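Arginine kinase (Anthopleura japonica, PDB 4RF7) catalyses the reversible transfer of a phosphoryl group from ATP to L-arginine, giving N(omega)-phospho-L-arginine and ADP. Local coordinates at residues P26-K31 against V66-G71; V74-E79 against Y141-G146; H291-H296 against A329-I334; P374-N379 against S415-L420. All coordinates share one frame; numbering follows the deposited sequence.

Contact 1. Residues P26-K31 against V66-G71. With ARG (arginine), chain G.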
loop_
_atom_site.group_PDB
_atom_site.type_symbol
_atom_site.label_atom_id
_atom_site.label_comp_id
_atom_site.label_asym_id
_atom_site.label_seq_id
_atom_site.Cartn_x
_atom_site.Cartn_y
_atom_site.Cartn_z
ATOM N N PRO A 26 34.397 -16.721 -24.877
ATOM C CA PRO A 26 34.762 -16.110 -23.591
ATOM C C PRO A 26 33.731 -15.091 -23.103
ATOM O O PRO A 26 33.762 -14.719 -21.929
ATOM C CB PRO A 26 36.087 -15.408 -23.901
ATOM C CG PRO A 26 36.651 -16.153 -25.064
ATOM C CD PRO A 26 35.463 -16.574 -25.883
ATOM N N LYS A 27 32.843 -14.644 -23.989
ATOM C CA LYS A 27 31.778 -13.720 -23.603
ATOM C C LYS A 27 30.695 -14.436 -22.800
ATOM O O LYS A 27 29.919 -13.802 -22.083
ATOM C CB LYS A 27 31.151 -13.048 -24.833
ATOM C CG LYS A 27 30.320 -11.815 -24.500
ATOM C CD LYS A 27 29.034 -11.736 -25.318
ATOM C CE LYS A 27 29.283 -11.287 -26.749
ATOM N NZ LYS A 27 28.123 -10.515 -27.289
ATOM N N CYS A 28 30.650 -15.758 -22.922
ATOM C CA CYS A 28 29.640 -16.552 -22.236
ATOM C C CYS A 28 29.762 -16.421 -20.724
ATOM O O CYS A 28 30.867 -16.353 -20.183
ATOM C CB CYS A 28 29.751 -18.024 -22.638
ATOM S SG CYS A 28 28.424 -19.075 -22.006
ATOM N N ASN A 29 28.614 -16.361 -20.055
ATOM C CA ASN A 29 28.553 -16.356 -18.598
ATOM C C ASN A 29 29.269 -17.589 -18.054
ATOM O O ASN A 29 28.896 -18.718 -18.373
ATOM C CB ASN A 29 27.090 -16.343 -18.142
ATOM C CG ASN A 29 26.931 -16.120 -16.643
ATOM O OD1 ASN A 29 27.876 -16.274 -15.867
ATOM N ND2 ASN A 29 25.718 -15.765 -16.230
ATOM N N PRO A 30 30.320 -17.371 -17.247
ATOM C CA PRO A 30 31.076 -18.470 -16.633
ATOM C C PRO A 30 30.167 -19.335 -15.765
ATOM O O PRO A 30 30.386 -20.540 -15.636
ATOM C CB PRO A 30 32.095 -17.738 -15.753
ATOM C CG PRO A 30 32.249 -16.391 -16.382
ATOM C CD PRO A 30 30.886 -16.052 -16.910
ATOM N N LYS A 31 29.150 -18.703 -15.186
ATOM C CA LYS A 31 28.208 -19.367 -14.289
ATOM C C LYS A 31 27.101 -20.129 -15.021
ATOM O O LYS A 31 26.313 -20.838 -14.391
ATOM C CB LYS A 31 27.568 -18.338 -13.355
ATOM C CG LYS A 31 28.507 -17.738 -12.317
ATOM C CD LYS A 31 28.791 -18.729 -11.199
ATOM C CE LYS A 31 29.162 -18.027 -9.896
ATOM N NZ LYS A 31 30.448 -17.284 -9.990
ATOM N N VAL A 66 21.669 -18.560 -27.704
ATOM C CA VAL A 66 21.353 -17.246 -28.255
ATOM C C VAL A 66 21.744 -16.170 -27.250
ATOM O O VAL A 66 22.373 -15.172 -27.603
ATOM C CB VAL A 66 19.853 -17.113 -28.587
ATOM C CG1 VAL A 66 19.506 -15.680 -28.966
ATOM C CG2 VAL A 66 19.463 -18.067 -29.708
ATOM N N ASN A 67 21.370 -16.397 -25.993
ATOM C CA ASN A 67 21.664 -15.471 -24.907
ATOM C C ASN A 67 22.774 -16.002 -23.997
ATOM O O ASN A 67 22.505 -16.637 -22.975
ATOM C CB ASN A 67 20.392 -15.198 -24.098
ATOM C CG ASN A 67 19.230 -14.763 -24.971
ATOM O OD1 ASN A 67 19.096 -13.585 -25.303
ATOM N ND2 ASN A 67 18.381 -15.713 -25.348
ATOM N N LEU A 68 24.020 -15.732 -24.374
ATOM C CA LEU A 68 25.185 -16.294 -23.691
ATOM C C LEU A 68 25.351 -15.809 -22.248
ATOM O O LEU A 68 26.077 -16.419 -21.460
ATOM C CB LEU A 68 26.454 -16.037 -24.512
ATOM C CG LEU A 68 26.505 -16.796 -25.841
ATOM C CD1 LEU A 68 27.616 -16.287 -26.748
ATOM C CD2 LEU A 68 26.668 -18.289 -25.592
ATOM N N ASP A 69 24.665 -14.724 -21.899
ATOM C CA ASP A 69 24.699 -14.209 -20.534
ATOM C C ASP A 69 23.756 -14.980 -19.611
ATOM O O ASP A 69 23.647 -14.665 -18.424
ATOM C CB ASP A 69 24.343 -12.722 -20.514
ATOM C CG ASP A 69 22.960 -12.441 -21.073
ATOM O OD1 ASP A 69 22.584 -13.050 -22.097
ATOM O OD2 ASP A 69 22.248 -11.598 -20.488
ATOM N N SER A 70 23.085 -15.991 -20.162
ATOM C CA SER A 70 22.131 -16.807 -19.408
ATOM C C SER A 70 22.751 -17.434 -18.163
ATOM O O SER A 70 23.891 -17.903 -18.193
ATOM C CB SER A 70 21.552 -17.914 -20.298
ATOM O OG SER A 70 20.721 -17.384 -21.313
ATOM N N GLY A 71 21.993 -17.443 -17.070
ATOM C CA GLY A 71 22.429 -18.099 -15.849
ATOM C C GLY A 71 22.108 -19.584 -15.887
ATOM O O GLY A 71 22.910 -20.419 -15.458
HETATM N N ARG G . 16.716 -18.070 -18.986
HETATM C CA ARG G . 17.280 -17.074 -18.077
HETATM C C ARG G . 18.708 -17.415 -17.665
HETATM O O ARG G . 19.210 -18.512 -17.920
HETATM C CB ARG G . 16.397 -16.907 -16.836
HETATM C CG ARG G . 16.040 -18.210 -16.131
HETATM C CD ARG G . 15.311 -17.953 -14.814
HETATM N NE ARG G . 14.234 -16.973 -14.947
HETATM C CZ ARG G . 12.994 -17.264 -15.331
HETATM N NH1 ARG G . 12.080 -16.306 -15.419
HETATM N NH2 ARG G . 12.665 -18.512 -15.630
HETATM O OXT ARG G . 19.395 -16.586 -17.066
#
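Asn29 meets the 66-71 loop through both its backbone and its side chain, and the loop contains a type I beta turn from Asn67 to Ser70, in the substrate-binding N-terminal domain of the phosphagen kinases. Asn29 N donates to Leu68 O at 2.9 Å, nearly straight at 173°. Asn29 ND2 gives a longer bond, 3.2 Å, to Asp69 O, which lies close to the amide plane although ND2 itself stands above the carbonyl plane of Asp69. CG lies anti to the backbone N (chi1 -171°), and this carries ND2 across to the turn. The amide's rotation is fixed from its other end: Asn29 OD1 accepts from Lys31 N at 2.8 Å, an Asx turn. Beside this polar grip, Cys28 SG touches Leu68 CD2 at 4.1 Å, a small apolar contact.

Further out, Asn67 O accepts from both Ser70 N and Ser70 OG, closing the turn, while Asp69 OD2 forms a salt bridge with Arg200, at the start of helix 200-204. The turn leads into Gly71, by similarity to its relatives a substrate-binding residue, and a bound arginine is indeed held there: Gly71 N donates to its carboxylate OXT at 2.7 Å.

Contact 2. Residues V74-E79 against Y141-G146. With ARG (arginine), chain G.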
loop_
_atom_site.group_PDB
_atom_site.type_symbol
_atom_site.label_atom_id
_atom_site.label_comp_id
_atom_site.label_asym_id
_atom_site.label_seq_id
_atom_site.Cartn_x
_atom_site.Cartn_y
_atom_site.Cartn_z
ATOM N N VAL A 74 18.434 -23.242 -20.239
ATOM C CA VAL A 74 17.614 -24.297 -20.831
ATOM C C VAL A 74 16.142 -24.137 -20.464
ATOM O O VAL A 74 15.809 -23.618 -19.397
ATOM C CB VAL A 74 18.085 -25.714 -20.430
ATOM C CG1 VAL A 74 19.477 -26.001 -20.969
ATOM C CG2 VAL A 74 18.040 -25.881 -18.920
ATOM N N TYR A 75 15.267 -24.575 -21.364
ATOM C CA TYR A 75 13.838 -24.638 -21.087
ATOM C C TYR A 75 13.344 -26.013 -21.512
ATOM O O TYR A 75 13.831 -26.572 -22.495
ATOM C CB TYR A 75 13.079 -23.545 -21.849
ATOM C CG TYR A 75 13.330 -22.141 -21.343
ATOM C CD1 TYR A 75 14.404 -21.395 -21.810
ATOM C CD2 TYR A 75 12.489 -21.560 -20.401
ATOM C CE1 TYR A 75 14.635 -20.108 -21.354
ATOM C CE2 TYR A 75 12.716 -20.272 -19.934
ATOM C CZ TYR A 75 13.790 -19.553 -20.416
ATOM O OH TYR A 75 14.024 -18.274 -19.961
ATOM N N ALA A 76 12.392 -26.570 -20.771
ATOM C CA ALA A 76 11.821 -27.858 -21.152
ATOM C C ALA A 76 10.589 -27.646 -22.023
ATOM O O ALA A 76 9.681 -26.898 -21.647
ATOM C CB ALA A 76 11.471 -28.675 -19.927
ATOM N N GLY A 77 10.557 -28.308 -23.178
ATOM C CA GLY A 77 9.415 -28.215 -24.073
ATOM C C GLY A 77 8.230 -29.017 -23.563
ATOM O O GLY A 77 7.079 -28.725 -23.900
ATOM N N ASP A 78 8.520 -30.035 -22.754
ATOM C CA ASP A 78 7.483 -30.884 -22.175
ATOM C C ASP A 78 8.027 -31.673 -20.995
ATOM O O ASP A 78 9.218 -31.601 -20.691
ATOM C CB ASP A 78 6.884 -31.831 -23.231
ATOM C CG ASP A 78 7.942 -32.620 -23.990
ATOM O OD1 ASP A 78 9.077 -32.757 -23.488
ATOM O OD2 ASP A 78 7.633 -33.112 -25.097
ATOM N N GLU A 79 7.153 -32.424 -20.334
ATOM C CA GLU A 79 7.557 -33.283 -19.226
ATOM C C GLU A 79 8.630 -34.280 -19.651
ATOM O O GLU A 79 9.631 -34.469 -18.953
ATOM C CB GLU A 79 6.343 -34.034 -18.672
ATOM C CG GLU A 79 6.692 -35.184 -17.728
ATOM C CD GLU A 79 5.494 -35.660 -16.930
ATOM O OE1 GLU A 79 5.691 -36.388 -15.934
ATOM O OE2 GLU A 79 4.356 -35.301 -17.299
ATOM N N TYR A 141 -0.784 -31.519 -21.674
ATOM C CA TYR A 141 -0.267 -30.614 -22.691
ATOM C C TYR A 141 1.247 -30.496 -22.599
ATOM O O TYR A 141 1.845 -30.867 -21.587
ATOM C CB TYR A 141 -0.891 -29.223 -22.532
ATOM C CG TYR A 141 -2.399 -29.217 -22.458
ATOM C CD1 TYR A 141 -3.170 -29.339 -23.605
ATOM C CD2 TYR A 141 -3.053 -29.077 -21.241
ATOM C CE1 TYR A 141 -4.552 -29.329 -23.543
ATOM C CE2 TYR A 141 -4.435 -29.062 -21.166
ATOM C CZ TYR A 141 -5.177 -29.191 -22.321
ATOM O OH TYR A 141 -6.551 -29.180 -22.261
ATOM N N GLY A 142 1.866 -29.971 -23.653
ATOM C CA GLY A 142 3.274 -29.626 -23.589
ATOM C C GLY A 142 3.464 -28.414 -22.695
ATOM O O GLY A 142 2.497 -27.716 -22.367
ATOM N N LEU A 143 4.701 -28.165 -22.283
ATOM C CA LEU A 143 5.004 -26.956 -21.536
ATOM C C LEU A 143 5.048 -25.780 -22.512
ATOM O O LEU A 143 4.975 -25.977 -23.727
ATOM C CB LEU A 143 6.318 -27.115 -20.769
ATOM C CG LEU A 143 6.300 -28.288 -19.781
ATOM C CD1 LEU A 143 7.656 -28.505 -19.121
ATOM C CD2 LEU A 143 5.231 -28.076 -18.725
ATOM N N ALA A 144 5.147 -24.565 -21.984
ATOM C CA ALA A 144 5.100 -23.353 -22.812
ATOM C C ALA A 144 5.977 -23.348 -24.082
ATOM O O ALA A 144 5.527 -22.882 -25.134
ATOM C CB ALA A 144 5.362 -22.105 -21.961
ATOM N N PRO A 145 7.225 -23.852 -23.999
ATOM C CA PRO A 145 8.018 -23.845 -25.234
ATOM C C PRO A 145 7.541 -24.882 -26.250
ATOM O O PRO A 145 7.927 -24.799 -27.420
ATOM C CB PRO A 145 9.427 -24.217 -24.754
ATOM C CG PRO A 145 9.444 -23.922 -23.290
ATOM C CD PRO A 145 8.046 -24.214 -22.827
ATOM N N GLY A 146 6.724 -25.841 -25.819
ATOM C CA GLY A 146 6.314 -26.927 -26.697
ATOM C C GLY A 146 4.830 -27.008 -27.006
ATOM O O GLY A 146 4.429 -27.678 -27.960
HETATM N N ARG G . 16.716 -18.070 -18.986
HETATM C CA ARG G . 17.280 -17.074 -18.077
HETATM C C ARG G . 18.708 -17.415 -17.665
HETATM O O ARG G . 19.210 -18.512 -17.920
HETATM C CB ARG G . 16.397 -16.907 -16.836
HETATM C CG ARG G . 16.040 -18.210 -16.131
HETATM C CD ARG G . 15.311 -17.953 -14.814
HETATM N NE ARG G . 14.234 -16.973 -14.947
HETATM C CZ ARG G . 12.994 -17.264 -15.331
HETATM N NH1 ARG G . 12.080 -16.306 -15.419
HETATM N NH2 ARG G . 12.665 -18.512 -15.630
HETATM O OXT ARG G . 19.395 -16.586 -17.066
HETATM O O HOH W 1 4.439 -31.630 -20.827
#
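Leu143 and Pro145 reach across to the backbone of Ala76 and Gly77, and their side chains wrap the carbonyl of Ala76. Leu143 has CG anti to its carbonyl carbon (chi1 -59°) and an extended CD1 branch, which brings Leu143 CD1 alongside Ala76 CB at 3.9 Å and against Asp78 C at 3.7 Å. Two residues on, the Pro145 ring presses CD to 3.4 Å from Ala76 O, and its CG reaches Tyr75 CB at 3.9 Å. Only the root of Tyr75 takes part here. With chi1 at -70° the ring swings off to the bound arginine, whose N donates to Tyr75 OH at 2.9 Å.

The backbone supplies one direct bond, Leu143 N to Gly77 O, 2.9 Å but bent to 131°, with the donor above the carbonyl plane. Gly146 CA adds a CA-H...O contact to the same oxygen, and a water joins Glu79 N to Tyr141 O. Asp78, bonded through OD1 to Ser81 and through OD2 to Thr51, holds the N-cap of helix 79-84.

Segment 74-79 runs from the end of the substrate-specificity loop of the phosphagen kinases, where Val74 and Tyr75 probably bind substrate as in related kinases, to helix 79-84, and the catalytic domain's 141-146 loop backs it.

Contact 3. Residues H291-H296 against A329-I334. With ARG (arginine), chain H.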
loop_
_atom_site.group_PDB
_atom_site.type_symbol
_atom_site.label_atom_id
_atom_site.label_comp_id
_atom_site.label_asym_id
_atom_site.label_seq_id
_atom_site.Cartn_x
_atom_site.Cartn_y
_atom_site.Cartn_z
ATOM N N HIS A 291 8.176 -7.233 1.888
ATOM C CA HIS A 291 8.924 -5.990 2.014
ATOM C C HIS A 291 8.854 -5.551 3.470
ATOM O O HIS A 291 7.761 -5.393 4.026
ATOM C CB HIS A 291 8.351 -4.897 1.110
ATOM C CG HIS A 291 8.649 -5.096 -0.354
ATOM N ND1 HIS A 291 8.195 -4.241 -1.322
ATOM C CD2 HIS A 291 9.355 -6.056 -0.984
ATOM C CE1 HIS A 291 8.601 -4.660 -2.506
ATOM N NE2 HIS A 291 9.316 -5.771 -2.330
ATOM N N VAL A 292 10.016 -5.369 4.090
ATOM C CA VAL A 292 10.072 -4.997 5.499
ATOM C C VAL A 292 11.206 -4.006 5.740
ATOM O O VAL A 292 12.285 -4.122 5.149
ATOM C CB VAL A 292 10.218 -6.247 6.399
ATOM C CG1 VAL A 292 11.496 -7.003 6.061
ATOM C CG2 VAL A 292 10.184 -5.870 7.876
ATOM N N LYS A 293 10.948 -3.019 6.591
ATOM C CA LYS A 293 11.944 -2.008 6.919
ATOM C C LYS A 293 12.667 -2.403 8.203
ATOM O O LYS A 293 12.120 -2.283 9.302
ATOM C CB LYS A 293 11.280 -0.636 7.071
ATOM C CG LYS A 293 12.209 0.473 7.534
ATOM C CD LYS A 293 11.584 1.832 7.256
ATOM C CE LYS A 293 12.230 2.930 8.086
ATOM N NZ LYS A 293 11.564 4.248 7.863
ATOM N N ILE A 294 13.897 -2.881 8.048
ATOM C CA ILE A 294 14.693 -3.364 9.169
ATOM C C ILE A 294 16.130 -2.830 9.143
ATOM O O ILE A 294 17.079 -3.615 9.127
ATOM C CB ILE A 294 14.733 -4.905 9.176
ATOM C CG1 ILE A 294 14.937 -5.435 7.755
ATOM C CG2 ILE A 294 13.448 -5.480 9.755
ATOM C CD1 ILE A 294 15.343 -6.895 7.688
ATOM N N PRO A 295 16.299 -1.491 9.166
ATOM C CA PRO A 295 17.649 -0.924 9.025
ATOM C C PRO A 295 18.612 -1.316 10.144
ATOM O O PRO A 295 19.821 -1.374 9.910
ATOM C CB PRO A 295 17.401 0.590 9.059
ATOM C CG PRO A 295 16.106 0.752 9.774
ATOM C CD PRO A 295 15.283 -0.442 9.381
ATOM N N HIS A 296 18.090 -1.574 11.338
ATOM C CA HIS A 296 18.936 -1.928 12.476
ATOM C C HIS A 296 19.308 -3.411 12.485
ATOM O O HIS A 296 20.345 -3.795 13.025
ATOM C CB HIS A 296 18.248 -1.561 13.794
ATOM C CG HIS A 296 18.064 -0.089 13.994
ATOM N ND1 HIS A 296 17.024 0.618 13.433
ATOM C CD2 HIS A 296 18.791 0.809 14.702
ATOM C CE1 HIS A 296 17.117 1.887 13.781
ATOM N NE2 HIS A 296 18.181 2.032 14.551
ATOM N N ALA A 329 14.259 3.598 2.427
ATOM C CA ALA A 329 15.490 3.518 3.208
ATOM C C ALA A 329 15.389 2.473 4.316
ATOM O O ALA A 329 14.568 2.595 5.228
ATOM C CB ALA A 329 15.836 4.876 3.790
ATOM N N GLY A 330 16.235 1.449 4.229
ATOM C CA GLY A 330 16.226 0.366 5.194
ATOM C C GLY A 330 15.214 -0.714 4.858
ATOM O O GLY A 330 15.040 -1.667 5.624
ATOM N N VAL A 331 14.547 -0.571 3.714
ATOM C CA VAL A 331 13.541 -1.542 3.287
ATOM C C VAL A 331 14.166 -2.679 2.482
ATOM O O VAL A 331 14.871 -2.444 1.498
ATOM C CB VAL A 331 12.428 -0.878 2.450
ATOM C CG1 VAL A 331 11.522 -1.930 1.833
ATOM C CG2 VAL A 331 11.619 0.080 3.313
ATOM N N TYR A 332 13.894 -3.913 2.898
ATOM C CA TYR A 332 14.433 -5.078 2.209
ATOM C C TYR A 332 13.340 -5.973 1.631
ATOM O O TYR A 332 12.274 -6.144 2.232
ATOM C CB TYR A 332 15.337 -5.878 3.152
ATOM C CG TYR A 332 16.622 -5.159 3.497
ATOM C CD1 TYR A 332 16.693 -4.296 4.582
ATOM C CD2 TYR A 332 17.763 -5.340 2.731
ATOM C CE1 TYR A 332 17.868 -3.634 4.895
ATOM C CE2 TYR A 332 18.940 -4.685 3.037
ATOM C CZ TYR A 332 18.986 -3.834 4.120
ATOM O OH TYR A 332 20.159 -3.181 4.420
ATOM N N ASP A 333 13.604 -6.528 0.453
ATOM C CA ASP A 333 12.733 -7.546 -0.108
ATOM C C ASP A 333 13.255 -8.903 0.344
ATOM O O ASP A 333 14.289 -9.374 -0.139
ATOM C CB ASP A 333 12.711 -7.466 -1.632
ATOM C CG ASP A 333 11.763 -8.473 -2.255
ATOM O OD1 ASP A 333 10.730 -8.796 -1.627
ATOM O OD2 ASP A 333 12.047 -8.938 -3.378
ATOM N N ILE A 334 12.559 -9.516 1.295
ATOM C CA ILE A 334 12.944 -10.830 1.786
ATOM C C ILE A 334 12.248 -11.884 0.927
ATOM O O ILE A 334 11.055 -11.771 0.664
ATOM C CB ILE A 334 12.557 -11.021 3.270
ATOM C CG1 ILE A 334 12.832 -9.748 4.073
ATOM C CG2 ILE A 334 13.298 -12.218 3.869
ATOM C CD1 ILE A 334 14.304 -9.463 4.315
HETATM N N ARG H . 7.461 -8.315 -9.335
HETATM C CA ARG H . 7.934 -7.595 -8.159
HETATM C C ARG H . 9.158 -8.283 -7.561
HETATM O O ARG H . 10.297 -8.014 -7.951
HETATM C CB ARG H . 6.822 -7.494 -7.112
HETATM C CG ARG H . 7.149 -6.595 -5.930
HETATM C CD ARG H . 6.112 -6.715 -4.827
HETATM N NE ARG H . 6.582 -7.531 -3.709
HETATM C CZ ARG H . 6.218 -7.338 -2.447
HETATM N NH1 ARG H . 5.381 -6.361 -2.149
HETATM N NH2 ARG H . 6.690 -8.117 -1.483
HETATM O OXT ARG H . 9.042 -9.133 -6.679
HETATM O O HOH W 2 10.274 -6.686 -4.855
#
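Val292 O receives the shortest bond of the contact, from Tyr332 N at 2.8 Å and almost straight (175°). The return bond, Val292 N to Tyr332 O at 3.0 Å, lies in the carbonyl plane and completes a hydrogen-bonded antiparallel pair, flanked by the non-hydrogen-bonded pairs His291-Asp333 and Lys293-Val331. Ile294 N to Gly330 O extends the ladder past the strand end.

On the face of Val292 and Tyr332, Val292 CG1, lodged between its backbone N and carbonyl carbon (chi1 60°), meets Ile334 CG1 at 3.6 Å. The side chains of Ile294 and Tyr332 cross at about a right angle, Ile294 CG1 lying 3.8 Å from Tyr332 CD1.

On the other face the carboxylate of Asp333 stands at the edge of the His291 ring, its plane 87° from the ring's, with Asp333 OD1 3.1 Å from His291 CD2. A water links His291 NE2 to Asp333 OD2, weakly on the aspartate side, and Asp333 also forms a salt bridge with Arg287. The guanidinium of a bound arginine covers one face of the imidazole, its CZ over the ring centre, 3.4 Å above the ring plane. His291 and Arg287 are predicted to bind ATP, so this guanidinium probably occupies part of the nucleotide pocket, its charge perhaps eased by Asp333.

Contact 4. Residues P374-N379 against S415-L420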
loop_
_atom_site.group_PDB
_atom_site.type_symbol
_atom_site.label_atom_id
_atom_site.label_comp_id
_atom_site.label_asym_id
_atom_site.label_seq_id
_atom_site.Cartn_x
_atom_site.Cartn_y
_atom_site.Cartn_z
ATOM N N PRO A 374 15.102 11.108 25.297
ATOM C CA PRO A 374 15.642 11.572 24.014
ATOM C C PRO A 374 16.655 12.696 24.218
ATOM O O PRO A 374 16.253 13.842 24.443
ATOM C CB PRO A 374 14.404 12.101 23.282
ATOM C CG PRO A 374 13.238 11.413 23.942
ATOM C CD PRO A 374 13.641 11.275 25.379
ATOM N N GLU A 375 17.943 12.365 24.130
ATOM C CA GLU A 375 19.025 13.315 24.396
ATOM C C GLU A 375 18.909 14.597 23.577
ATOM O O GLU A 375 19.300 15.671 24.033
ATOM C CB GLU A 375 20.383 12.659 24.133
ATOM C CG GLU A 375 21.575 13.485 24.592
ATOM C CD GLU A 375 21.740 13.480 26.100
ATOM O OE1 GLU A 375 21.168 12.582 26.752
ATOM O OE2 GLU A 375 22.437 14.369 26.636
ATOM N N VAL A 376 18.359 14.476 22.372
ATOM C CA VAL A 376 18.213 15.612 21.471
ATOM C C VAL A 376 17.245 16.666 22.010
ATOM O O VAL A 376 17.217 17.799 21.526
ATOM C CB VAL A 376 17.754 15.158 20.067
ATOM C CG1 VAL A 376 18.787 14.229 19.447
ATOM C CG2 VAL A 376 16.399 14.469 20.148
ATOM N N LEU A 377 16.453 16.289 23.011
ATOM C CA LEU A 377 15.517 17.218 23.640
ATOM C C LEU A 377 16.187 18.070 24.719
ATOM O O LEU A 377 15.526 18.861 25.392
ATOM C CB LEU A 377 14.322 16.470 24.238
ATOM C CG LEU A 377 13.316 15.892 23.241
ATOM C CD1 LEU A 377 12.100 15.332 23.959
ATOM C CD2 LEU A 377 12.905 16.957 22.238
ATOM N N LYS A 378 17.499 17.913 24.880
ATOM C CA LYS A 378 18.224 18.647 25.916
ATOM C C LYS A 378 18.784 19.981 25.412
ATOM O O LYS A 378 19.055 20.885 26.203
ATOM C CB LYS A 378 19.327 17.778 26.533
ATOM C CG LYS A 378 18.807 16.498 27.185
ATOM C CD LYS A 378 19.802 15.931 28.188
ATOM C CE LYS A 378 19.080 15.300 29.374
ATOM N NZ LYS A 378 20.004 14.485 30.220
ATOM N N ASN A 379 18.957 20.088 24.096
ATOM C CA ASN A 379 19.275 21.363 23.453
ATOM C C ASN A 379 18.216 22.401 23.812
ATOM O O ASN A 379 17.038 22.231 23.489
ATOM C CB ASN A 379 19.359 21.183 21.930
ATOM C CG ASN A 379 19.672 22.480 21.181
ATOM O OD1 ASN A 379 19.825 23.549 21.774
ATOM N ND2 ASN A 379 19.776 22.377 19.860
ATOM N N SER A 415 7.472 12.186 16.410
ATOM C CA SER A 415 7.604 13.263 15.427
ATOM C C SER A 415 8.336 14.495 15.972
ATOM O O SER A 415 9.068 15.164 15.238
ATOM C CB SER A 415 6.231 13.661 14.884
ATOM O OG SER A 415 6.353 14.636 13.867
ATOM N N GLY A 416 8.136 14.795 17.255
ATOM C CA GLY A 416 8.816 15.920 17.879
ATOM C C GLY A 416 10.273 15.614 18.181
ATOM O O GLY A 416 11.091 16.522 18.350
ATOM N N VAL A 417 10.591 14.326 18.263
ATOM C CA VAL A 417 11.971 13.883 18.425
ATOM C C VAL A 417 12.682 13.923 17.075
ATOM O O VAL A 417 13.772 14.482 16.952
ATOM C CB VAL A 417 12.041 12.456 18.992
ATOM C CG1 VAL A 417 13.467 11.923 18.934
ATOM C CG2 VAL A 417 11.509 12.417 20.416
ATOM N N GLU A 418 12.055 13.325 16.066
ATOM C CA GLU A 418 12.631 13.274 14.726
ATOM C C GLU A 418 12.677 14.646 14.072
ATOM O O GLU A 418 13.616 14.965 13.343
ATOM C CB GLU A 418 11.851 12.298 13.844
ATOM C CG GLU A 418 12.117 10.836 14.164
ATOM C CD GLU A 418 13.583 10.461 14.021
ATOM O OE1 GLU A 418 14.297 11.102 13.216
ATOM O OE2 GLU A 418 14.022 9.524 14.718
ATOM N N ASN A 419 11.658 15.456 14.337
ATOM C CA ASN A 419 11.605 16.812 13.811
ATOM C C ASN A 419 11.671 17.837 14.943
ATOM O O ASN A 419 10.646 18.245 15.487
ATOM C CB ASN A 419 10.345 17.000 12.965
ATOM C CG ASN A 419 10.225 15.959 11.865
ATOM O OD1 ASN A 419 10.901 16.045 10.841
ATOM N ND2 ASN A 419 9.365 14.967 12.076
ATOM N N LEU A 420 12.891 18.240 15.286
ATOM C CA LEU A 420 13.141 19.125 16.421
ATOM C C LEU A 420 12.535 20.513 16.232
ATOM O O LEU A 420 12.259 21.217 17.204
ATOM C CB LEU A 420 14.645 19.230 16.679
ATOM C CG LEU A 420 15.352 17.904 16.954
ATOM C CD1 LEU A 420 16.867 18.074 16.978
ATOM C CD2 LEU A 420 14.863 17.302 18.257
#
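Val376 packs against Val417 and Leu420, and apolar contacts carry the whole meeting of these segments; no hydrogen bond spans it. CG2 of Val376 makes the closest approach to each, at 3.7 Å to Leu420 CD2 and 4.1 Å to Val417 CG1. The side chain crosses each of these partners at about a right angle, so one methyl bridges the last turn of helix 409-418 and Leu420, two residues beyond it. The two branches of Val417 divide the work: CG1, anti to the backbone N (chi1 170°), faces Val376, while Val417 CG2 meets Pro374 CG at 4.1 Å. Leu377 contributes more loosely, its CD2 lying 4.4 Å from Leu420 CD2.

Polar bonds act within each segment and shape the surfaces that meet. In 374-379, Leu377 N donates to Pro374 O at 2.8 Å and Lys378 N to Glu375 O, a short 3-10 turn that presents Val376. In 415-420, Ser415 O accepts from both Asn419 N and Asn419 ND2, the latter at 3.2 Å on a lone pair in the carbonyl plane, where the helix ends. The same ND2 also bonds Arg552 O, tying that end toward helix 552-557.

The contact is a hydrophobic join between a 3-10 turn and a helix C-terminus, within the small helical N-terminal domain of the second phosphagen kinase repeat.

Overall arrangement
Along the chain the contacts come in series, each closing before the next opens. Contacts 1 to 3 lie in the first repeat, contact 4 in the second. Contacts 1 and 2, 22 Å apart between centres, adjoin in sequence through the loop between helices 57-66 and 79-84, and both touch one bound arginine. Contact 2 also bridges to the catalytic domain, whose eight-stranded antiparallel sheet includes the neighbouring strands of contact 3; the centres of contacts 1 and 3 are about 32 Å apart. Contact 3 meets a different arginine. Contact 4 follows helix 344-370, with nearest atoms about 8 Å from contact 3 but 40 Å from contact 1, consistent with two successive kinase units in one chain.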